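Local coordinates for putative carbohydrate binding protein (Pseudomonas aeruginosa, PDB 3QEC) that is of uncertain function but probably binds carbohydrates, with links to heparin and suramin binding and a possible part in sugar transport and biofilm formation, at residues L30-S34 / S113-W117. Residues are numbered along the deposited sequence; the frame is centred on the assembly and turned at random.
Sequences LYLTS and SELTW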
loop_
_atom_site.group_PDB
_atom_site.type_symbol
_atom_site.label_atom_id
_atom_site.label_comp_id
_atom_site.label_asym_id
_atom_site.label_seq_id
_atom_site.Cartn_x
_atom_site.Cartn_y
_atom_site.Cartn_z
ATOM N N LEU A 30 -8.286 -4.627 4.862
ATOM C CA LEU A 30 -8.112 -3.207 4.577
ATOM C C LEU A 30 -9.300 -2.406 5.094
ATOM O O LEU A 30 -10.460 -2.738 4.792
ATOM C CB LEU A 30 -7.910 -2.958 3.063
ATOM C CG LEU A 30 -7.989 -1.496 2.576
ATOM C CD1 LEU A 30 -6.755 -0.699 2.987
ATOM C CD2 LEU A 30 -8.177 -1.434 1.083
ATOM N N TYR A 31 -9.001 -1.342 5.873
ATOM C CA TYR A 31 -10.014 -0.411 6.385
ATOM C C TYR A 31 -9.367 0.854 6.933
ATOM O O TYR A 31 -8.200 0.841 7.333
ATOM C CB TYR A 31 -10.943 -1.053 7.442
ATOM C CG TYR A 31 -10.327 -1.281 8.805
ATOM C CD1 TYR A 31 -9.599 -2.436 9.081
ATOM C CD2 TYR A 31 -10.534 -0.375 9.843
ATOM C CE1 TYR A 31 -9.058 -2.667 10.348
ATOM C CE2 TYR A 31 -9.991 -0.589 11.111
ATOM C CZ TYR A 31 -9.261 -1.741 11.361
ATOM O OH TYR A 31 -8.750 -1.940 12.623
ATOM N N LEU A 32 -10.137 1.948 6.938
ATOM C CA LEU A 32 -9.725 3.234 7.501
ATOM C C LEU A 32 -10.873 3.737 8.362
ATOM O O LEU A 32 -11.945 3.144 8.311
ATOM C CB LEU A 32 -9.301 4.241 6.403
ATOM C CG LEU A 32 -7.952 3.959 5.684
ATOM C CD1 LEU A 32 -7.628 5.051 4.685
ATOM C CD2 LEU A 32 -6.792 3.787 6.662
ATOM N N THR A 33 -10.654 4.761 9.199
ATOM C CA THR A 33 -11.707 5.283 10.084
ATOM C C THR A 33 -12.076 6.712 9.703
ATOM O O THR A 33 -11.194 7.533 9.488
ATOM C CB THR A 33 -11.253 5.225 11.567
ATOM O OG1 THR A 33 -10.888 3.893 11.911
ATOM C CG2 THR A 33 -12.318 5.699 12.529
ATOM N N SER A 34 -13.370 7.027 9.697
ATOM C CA SER A 34 -13.872 8.374 9.432
ATOM C C SER A 34 -13.491 9.328 10.583
ATOM O O SER A 34 -13.129 8.877 11.669
ATOM C CB SER A 34 -15.385 8.334 9.259
ATOM O OG SER A 34 -15.937 9.640 9.269
ATOM N N SER A 113 -2.115 0.535 -0.138
ATOM C CA SER A 113 -3.429 0.747 -0.752
ATOM C C SER A 113 -3.899 2.205 -0.600
ATOM O O SER A 113 -3.291 2.985 0.143
ATOM C CB SER A 113 -4.465 -0.195 -0.148
ATOM O OG SER A 113 -5.606 -0.288 -0.986
ATOM N N GLU A 114 -4.966 2.566 -1.330
ATOM C CA GLU A 114 -5.602 3.879 -1.284
ATOM C C GLU A 114 -7.109 3.678 -1.145
ATOM O O GLU A 114 -7.741 3.036 -1.985
ATOM C CB GLU A 114 -5.246 4.724 -2.518
ATOM C CG GLU A 114 -5.926 6.087 -2.560
ATOM C CD GLU A 114 -5.284 7.155 -3.428
ATOM O OE1 GLU A 114 -4.178 6.925 -3.964
ATOM O OE2 GLU A 114 -5.870 8.255 -3.525
ATOM N N LEU A 115 -7.671 4.202 -0.062
ATOM C CA LEU A 115 -9.086 4.083 0.222
ATOM C C LEU A 115 -9.651 5.458 0.578
ATOM O O LEU A 115 -9.282 6.044 1.595
ATOM C CB LEU A 115 -9.307 3.046 1.346
ATOM C CG LEU A 115 -10.707 2.903 1.933
ATOM C CD1 LEU A 115 -11.726 2.454 0.877
ATOM C CD2 LEU A 115 -10.682 1.967 3.107
ATOM N N THR A 116 -10.515 5.983 -0.296
ATOM C CA THR A 116 -11.174 7.274 -0.111
ATOM C C THR A 116 -12.691 7.109 -0.301
ATOM O O THR A 116 -13.145 6.188 -0.980
ATOM C CB THR A 116 -10.577 8.368 -1.029
ATOM O OG1 THR A 116 -10.848 8.060 -2.390
ATOM C CG2 THR A 116 -9.074 8.555 -0.835
ATOM N N TRP A 117 -13.465 7.974 0.349
ATOM C CA TRP A 117 -14.920 7.984 0.276
ATOM C C TRP A 117 -15.415 9.405 0.569
ATOM O O TRP A 117 -14.615 10.291 0.891
ATOM C CB TRP A 117 -15.548 6.925 1.215
ATOM C CG TRP A 117 -15.303 7.172 2.672
ATOM C CD1 TRP A 117 -16.114 7.856 3.534
ATOM C CD2 TRP A 117 -14.122 6.831 3.416
ATOM N NE1 TRP A 117 -15.504 7.978 4.760
ATOM C CE2 TRP A 117 -14.301 7.316 4.733
ATOM C CE3 TRP A 117 -12.932 6.145 3.103
ATOM C CZ2 TRP A 117 -13.338 7.136 5.735
ATOM C CZ3 TRP A 117 -11.979 5.976 4.094
ATOM C CH2 TRP A 117 -12.184 6.474 5.389
#
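Leu115 reaches across from its strand to the backbone of 30-34, while Trp117 and Leu32 meet beside it, a compact example of how two beta sheets pack face to face. Leu115 sends CD2 between Leu30 and Leu32, its CG being turned away from the backbone N (chi1 172°); CD2 lies 4.1 Å from Tyr31 CA and 4.2 Å from Leu32 CB. Leu32 adopts a different chi1 rotamer from Leu115: CG sits anti to the carbonyl carbon, chi1 -72°, which carries CD1 alongside the opposing backbone to within 3.6 Å of Leu115 O. The indole of Trp117 approaches edge-on. The edge of its six-membered ring leads, CH2 standing 3.8 Å from Leu32 CB and CZ2 3.9 Å from Ser34 CA, the latter close to the ring plane. Beyond the strand end, Ser34 thus offers backbone and CB to the indole, while its hydroxyl is hydrogen-bonded to Glu128, a residue that Trp117 also touches. At the start of both segments both methyls of Leu30 face the Ser113 side chain, CD1 3.9 Å from Ser113 CB and CD2 3.5 Å from Ser113 OG. That buried hydroxyl is satisfied by Lys46 O on the neighbouring part of its own sheet.

The strand segments approach to 8.0 Å between axes and cross at -46°, joining strand 24-33 of the mixed sheet to strand 107-120 of the antiparallel one; Val132 touches both Leu30 and Leu32 from strand 125-138. No hydrogen bond spans the two segments. Cohesion here therefore rests on dispersion and burial of apolar surface, whereas the polar groups of Ser113 and Ser34 are served from outside the pair, so that these two segments are held by side chains packing on one another and on the opposing backbone.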